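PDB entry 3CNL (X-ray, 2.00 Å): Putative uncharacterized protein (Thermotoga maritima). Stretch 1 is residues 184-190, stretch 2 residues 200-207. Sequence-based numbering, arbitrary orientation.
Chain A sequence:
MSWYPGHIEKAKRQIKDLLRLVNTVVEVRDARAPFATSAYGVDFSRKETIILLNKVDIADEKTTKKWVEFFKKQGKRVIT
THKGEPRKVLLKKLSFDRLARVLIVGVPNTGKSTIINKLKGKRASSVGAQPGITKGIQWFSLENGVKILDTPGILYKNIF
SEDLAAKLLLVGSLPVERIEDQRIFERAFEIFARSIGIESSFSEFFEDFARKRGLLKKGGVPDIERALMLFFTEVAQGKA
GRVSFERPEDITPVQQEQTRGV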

ATOM      1  N   ILE A 184       4.235 -15.894 -10.428  1.00 24.09           N
ATOM      2  CA  ILE A 184       3.825 -14.731  -9.656  1.00 23.14           C
ATOM      3  C   ILE A 184       2.888 -13.820 -10.458  1.00 22.33           C
ATOM      4  O   ILE A 184       1.899 -13.328  -9.906  1.00 21.51           O
ATOM      5  N   PHE A 185       3.177 -13.612 -11.752  1.00 22.04           N
ATOM      6  CA  PHE A 185       2.232 -12.919 -12.634  1.00 21.42           C
ATOM      7  C   PHE A 185       0.916 -13.648 -12.751  1.00 20.75           C
ATOM      8  O   PHE A 185      -0.134 -13.029 -12.685  1.00 20.87           O
ATOM      9  N   GLU A 186       0.972 -14.960 -12.940  1.00 20.36           N
ATOM     10  CA  GLU A 186      -0.237 -15.777 -12.995  1.00 19.98           C
ATOM     11  C   GLU A 186      -1.079 -15.702 -11.709  1.00 19.89           C
ATOM     12  O   GLU A 186      -2.311 -15.537 -11.783  1.00 20.00           O
ATOM     13  N   ARG A 187      -0.424 -15.805 -10.547  1.00 19.68           N
ATOM     14  CA  ARG A 187      -1.077 -15.665  -9.232  1.00 20.71           C
ATOM     15  C   ARG A 187      -1.786 -14.316  -9.108  1.00 19.58           C
ATOM     16  O   ARG A 187      -2.932 -14.232  -8.686  1.00 19.39           O
ATOM     17  N   ALA A 188      -1.063 -13.255  -9.420  1.00 19.65           N
ATOM     18  CA  ALA A 188      -1.624 -11.897  -9.384  1.00 20.57           C
ATOM     19  C   ALA A 188      -2.836 -11.776 -10.294  1.00 20.83           C
ATOM     20  O   ALA A 188      -3.839 -11.185  -9.910  1.00 21.74           O
ATOM     21  N   PHE A 189      -2.737 -12.303 -11.511  1.00 20.96           N
ATOM     22  CA  PHE A 189      -3.892 -12.281 -12.421  1.00 21.44           C
ATOM     23  C   PHE A 189      -5.063 -13.094 -11.834  1.00 21.77           C
ATOM     24  O   PHE A 189      -6.197 -12.638 -11.845  1.00 21.18           O
ATOM     25  N   GLU A 190      -4.774 -14.272 -11.288  1.00 22.33           N
ATOM     26  CA  GLU A 190      -5.802 -15.102 -10.638  1.00 25.39           C
ATOM     27  C   GLU A 190      -6.549 -14.325  -9.535  1.00 24.09           C
ATOM     28  O   GLU A 190      -7.783 -14.331  -9.469  1.00 23.60           O
ATOM     29  N   SER A 200     -10.946 -16.091 -17.575  1.00 39.32           N
ATOM     30  CA  SER A 200     -10.290 -16.125 -18.889  1.00 37.10           C
ATOM     31  C   SER A 200      -8.894 -16.689 -18.606  1.00 34.81           C
ATOM     32  O   SER A 200      -8.423 -16.574 -17.482  1.00 34.42           O
ATOM     33  N   SER A 201      -8.223 -17.284 -19.588  1.00 32.27           N
ATOM     34  CA  SER A 201      -6.853 -17.728 -19.319  1.00 30.38           C
ATOM     35  C   SER A 201      -5.898 -16.519 -19.256  1.00 28.83           C
ATOM     36  O   SER A 201      -6.136 -15.482 -19.875  1.00 27.94           O
ATOM     37  N   PHE A 202      -4.845 -16.665 -18.466  1.00 27.53           N
ATOM     38  CA  PHE A 202      -3.778 -15.678 -18.345  1.00 26.52           C
ATOM     39  C   PHE A 202      -3.221 -15.289 -19.717  1.00 26.70           C
ATOM     40  O   PHE A 202      -3.149 -14.104 -20.066  1.00 25.91           O
ATOM     41  N   SER A 203      -2.833 -16.298 -20.487  1.00 27.14           N
ATOM     42  CA  SER A 203      -2.258 -16.106 -21.811  1.00 28.78           C
ATOM     43  C   SER A 203      -3.173 -15.343 -22.759  1.00 29.16           C
ATOM     44  O   SER A 203      -2.722 -14.409 -23.433  1.00 30.21           O
ATOM     45  N   GLU A 204      -4.453 -15.708 -22.793  1.00 29.16           N
ATOM     46  CA  GLU A 204      -5.417 -15.023 -23.645  1.00 30.76           C
ATOM     47  C   GLU A 204      -5.676 -13.587 -23.205  1.00 28.98           C
ATOM     48  O   GLU A 204      -5.823 -12.693 -24.046  1.00 28.52           O
ATOM     49  N   PHE A 205      -5.782 -13.374 -21.889  1.00 27.56           N
ATOM     50  CA  PHE A 205      -6.049 -12.039 -21.371  1.00 27.09           C
ATOM     51  C   PHE A 205      -4.954 -11.050 -21.775  1.00 27.10           C
ATOM     52  O   PHE A 205      -5.253  -9.944 -22.240  1.00 28.60           O
ATOM     53  N   PHE A 206      -3.702 -11.448 -21.614  1.00 26.46           N
ATOM     54  CA  PHE A 206      -2.569 -10.552 -21.883  1.00 26.96           C
ATOM     55  C   PHE A 206      -2.170 -10.391 -23.338  1.00 28.58           C
ATOM     56  O   PHE A 206      -1.584  -9.379 -23.710  1.00 27.70           O
ATOM     57  N   GLU A 207      -2.508 -11.369 -24.172  1.00 30.71           N
ATOM     58  CA  GLU A 207      -2.376 -11.170 -25.617  1.00 32.95           C
ATOM     59  C   GLU A 207      -3.421 -10.136 -26.051  1.00 33.60           C
ATOM     60  O   GLU A 207      -3.107  -9.174 -26.752  1.00 34.41           O
TER

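Phe 189 forms the apolar centre of this contact. It is buried, its CA-to-CB bond points toward the second stretch, and its chi1 is t (-179°). This rotamer carries the ring out from helix 184-190 to the start of helix 202-207. The two helices run nearly perpendicular, at 84°, and their axes come no closer than 11.1 Å. Large side chains fill that gap, and phenylalanine rings do most of the work.

Three rings of the second stretch gather around Phe 189. Phe 205 points toward the first stretch with chi1 t (-178°). Phe 189 CE1 lies over one face of the Phe 205 ring, 3.3 Å from Phe 205 CG, which is a tight approach. The ring planes are inclined at 42° and the ring centroids are 4.7 Å apart, so the pair is oblique.

Phe 206 also points toward the first stretch, but its chi1 is m (-71°). It turns its edge to the face of Phe 189 in an offset edge-to-face arrangement. The planes meet at 67° and the centroids are 5.3 Å apart. The closest atoms are Phe 189 CD1 and Phe 206 CE2, at 3.6 Å. Phe 206 is buried, like Phe 189.

Phe 202 reaches the contact differently. Its CA-to-CB bond points sideways, but chi1 t (173°) brings the end of the side chain nearer to the first helix. Phe 189 CB sits at the edge of this ring, 3.8 Å from Phe 202 CD1. One turn back along the first helix, Phe 185 CB is 3.9 Å from Phe 202 CE1. Phe 185 starts toward the second stretch, but with chi1 m (-63°) its ring leads away. Its CB and backbone therefore make the contact: Phe 185 O is 3.7 Å from Phe 202 CE1.

Glu 186 covers one face of the Phe 202 ring. Its chi1 is m (-65°) and its chi2 is t (173°). Glu 186 CG lies 3.8 Å from Phe 202 CG, almost directly above the ring, in a CH-pi contact. The aliphatic part of the side chain thus packs on the aromatic face, while the carboxylate lies farther from the ring than CG.

At the polar edge, Ser 200 has chi1 p (71°). Ser 200 OG lies near the plane of the Phe 189 ring, at its edge, 3.5 Å from Phe 189 CZ. No hydrogen bond or salt bridge joins the two stretches. Two local polar interactions lie within the stretches. Ser 201 points away and caps the second helix: Glu 204 N donates to Ser 201 OG at 3.1 Å. This capping bond is at the start of the helix that carries Phe 202, Phe 205 and Phe 206. Arg 187 also points away from the contact. Arg 187 NH1 forms a salt bridge with Glu 190 OE2 at 2.7 Å, and a weak hydrogen bond from Arg 187 NE reaches Glu 190 OE2 at 3.3 Å.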

ATOM      1  CB  ILE A 184       5.052 -13.962  -9.115  1.00 23.36           C
ATOM      2  CG1 ILE A 184       5.770 -14.822  -8.083  1.00 23.08           C
ATOM      3  CG2 ILE A 184       4.624 -12.595  -8.539  1.00 24.10           C
ATOM      4  CD1 ILE A 184       7.166 -14.302  -7.677  1.00 23.86           C
ATOM      5  CB  PHE A 185       2.789 -12.681 -14.044  1.00 22.32           C
ATOM      6  CG  PHE A 185       3.985 -11.784 -14.089  1.00 22.70           C
ATOM      7  CD1 PHE A 185       3.941 -10.506 -13.535  1.00 24.77           C
ATOM      8  CD2 PHE A 185       5.160 -12.211 -14.711  1.00 25.48           C
ATOM      9  CE1 PHE A 185       5.049  -9.671 -13.587  1.00 24.50           C
ATOM     10  CE2 PHE A 185       6.290 -11.378 -14.787  1.00 25.29           C
ATOM     11  CZ  PHE A 185       6.234 -10.110 -14.207  1.00 24.74           C
ATOM     12  CB  GLU A 186       0.116 -17.212 -13.364  1.00 20.78           C
ATOM     13  CG  GLU A 186       0.699 -17.300 -14.770  1.00 22.61           C
ATOM     14  CD  GLU A 186       1.233 -18.668 -15.137  1.00 27.12           C
ATOM     15  OE1 GLU A 186       1.325 -18.935 -16.350  1.00 30.56           O
ATOM     16  OE2 GLU A 186       1.601 -19.465 -14.247  1.00 24.02           O
ATOM     17  CB  ARG A 187      -0.014 -15.716  -8.127  1.00 21.33           C
ATOM     18  CG  ARG A 187      -0.352 -16.477  -6.848  1.00 27.18           C
ATOM     19  CD  ARG A 187      -1.407 -15.932  -5.925  1.00 32.65           C
ATOM     20  NE  ARG A 187      -2.660 -16.655  -6.106  1.00 36.56           N
ATOM     21  CZ  ARG A 187      -3.714 -16.650  -5.290  1.00 36.31           C
ATOM     22  NH1 ARG A 187      -4.794 -17.328  -5.646  1.00 35.95           N
ATOM     23  NH2 ARG A 187      -3.719 -15.984  -4.141  1.00 40.26           N
ATOM     24  CB  ALA A 188      -0.567 -10.876  -9.793  1.00 19.65           C
ATOM     25  CB  PHE A 189      -3.524 -12.774 -13.843  1.00 21.41           C
ATOM     26  CG  PHE A 189      -4.681 -12.747 -14.795  1.00 21.74           C
ATOM     27  CD1 PHE A 189      -5.220 -11.532 -15.215  1.00 23.25           C
ATOM     28  CD2 PHE A 189      -5.266 -13.926 -15.239  1.00 21.99           C
ATOM     29  CE1 PHE A 189      -6.328 -11.501 -16.082  1.00 24.78           C
ATOM     30  CE2 PHE A 189      -6.364 -13.903 -16.102  1.00 23.10           C
ATOM     31  CZ  PHE A 189      -6.886 -12.694 -16.525  1.00 22.33           C
ATOM     32  CB  GLU A 190      -5.156 -16.372 -10.065  1.00 24.33           C
ATOM     33  CG  GLU A 190      -6.112 -17.334  -9.385  1.00 28.35           C
ATOM     34  CD  GLU A 190      -5.409 -18.616  -8.966  1.00 27.96           C
ATOM     35  OE1 GLU A 190      -5.702 -19.670  -9.566  1.00 37.24           O
ATOM     36  OE2 GLU A 190      -4.536 -18.572  -8.072  1.00 33.54           O
ATOM     37  CB  SER A 200     -10.187 -14.723 -19.505  1.00 37.65           C
ATOM     38  OG  SER A 200      -9.221 -13.926 -18.815  1.00 38.79           O
ATOM     39  CB  SER A 201      -6.374 -18.790 -20.309  1.00 30.30           C
ATOM     40  OG  SER A 201      -5.666 -18.220 -21.395  1.00 30.23           O
ATOM     41  CB  PHE A 202      -2.674 -16.265 -17.443  1.00 25.98           C
ATOM     42  CG  PHE A 202      -1.440 -15.427 -17.360  1.00 24.92           C
ATOM     43  CD1 PHE A 202      -1.336 -14.420 -16.410  1.00 23.24           C
ATOM     44  CD2 PHE A 202      -0.374 -15.639 -18.239  1.00 24.80           C
ATOM     45  CE1 PHE A 202      -0.190 -13.638 -16.325  1.00 21.91           C
ATOM     46  CE2 PHE A 202       0.767 -14.852 -18.179  1.00 24.01           C
ATOM     47  CZ  PHE A 202       0.869 -13.849 -17.210  1.00 24.17           C
ATOM     48  CB  SER A 203      -1.848 -17.462 -22.413  1.00 29.43           C
ATOM     49  OG  SER A 203      -0.699 -17.933 -21.719  1.00 31.52           O
ATOM     50  CB  GLU A 204      -6.749 -15.755 -23.641  1.00 30.82           C
ATOM     51  CG  GLU A 204      -6.786 -17.079 -24.421  1.00 33.71           C
ATOM     52  CD  GLU A 204      -8.105 -17.815 -24.235  1.00 32.39           C
ATOM     53  OE1 GLU A 204      -9.148 -17.149 -24.061  1.00 40.16           O
ATOM     54  OE2 GLU A 204      -8.106 -19.071 -24.254  1.00 42.23           O
ATOM     55  CB  PHE A 205      -6.218 -12.050 -19.839  1.00 26.28           C
ATOM     56  CG  PHE A 205      -6.537 -10.699 -19.275  1.00 25.51           C
ATOM     57  CD1 PHE A 205      -7.858 -10.279 -19.161  1.00 25.08           C
ATOM     58  CD2 PHE A 205      -5.513  -9.817 -18.904  1.00 24.42           C
ATOM     59  CE1 PHE A 205      -8.153  -8.997 -18.649  1.00 27.17           C
ATOM     60  CE2 PHE A 205      -5.799  -8.552 -18.412  1.00 23.62           C
ATOM     61  CZ  PHE A 205      -7.131  -8.142 -18.279  1.00 25.07           C
ATOM     62  CB  PHE A 206      -1.388 -10.907 -20.990  1.00 26.24           C
ATOM     63  CG  PHE A 206      -1.638 -10.529 -19.559  1.00 24.55           C
ATOM     64  CD1 PHE A 206      -1.553  -9.192 -19.173  1.00 22.30           C
ATOM     65  CD2 PHE A 206      -2.066 -11.482 -18.638  1.00 24.11           C
ATOM     66  CE1 PHE A 206      -1.839  -8.812 -17.871  1.00 21.76           C
ATOM     67  CE2 PHE A 206      -2.350 -11.112 -17.315  1.00 22.94           C
ATOM     68  CZ  PHE A 206      -2.227  -9.782 -16.936  1.00 24.11           C
ATOM     69  CB  GLU A 207      -2.518 -12.507 -26.366  1.00 34.07           C
ATOM     70  CG  GLU A 207      -1.749 -12.578 -27.691  1.00 38.33           C
ATOM     71  CD  GLU A 207      -2.663 -12.501 -28.887  1.00 40.74           C
ATOM     72  OE1 GLU A 207      -2.171 -12.520 -30.046  1.00 45.46           O
ATOM     73  OE2 GLU A 207      -3.892 -12.434 -28.664  1.00 48.05           O
TER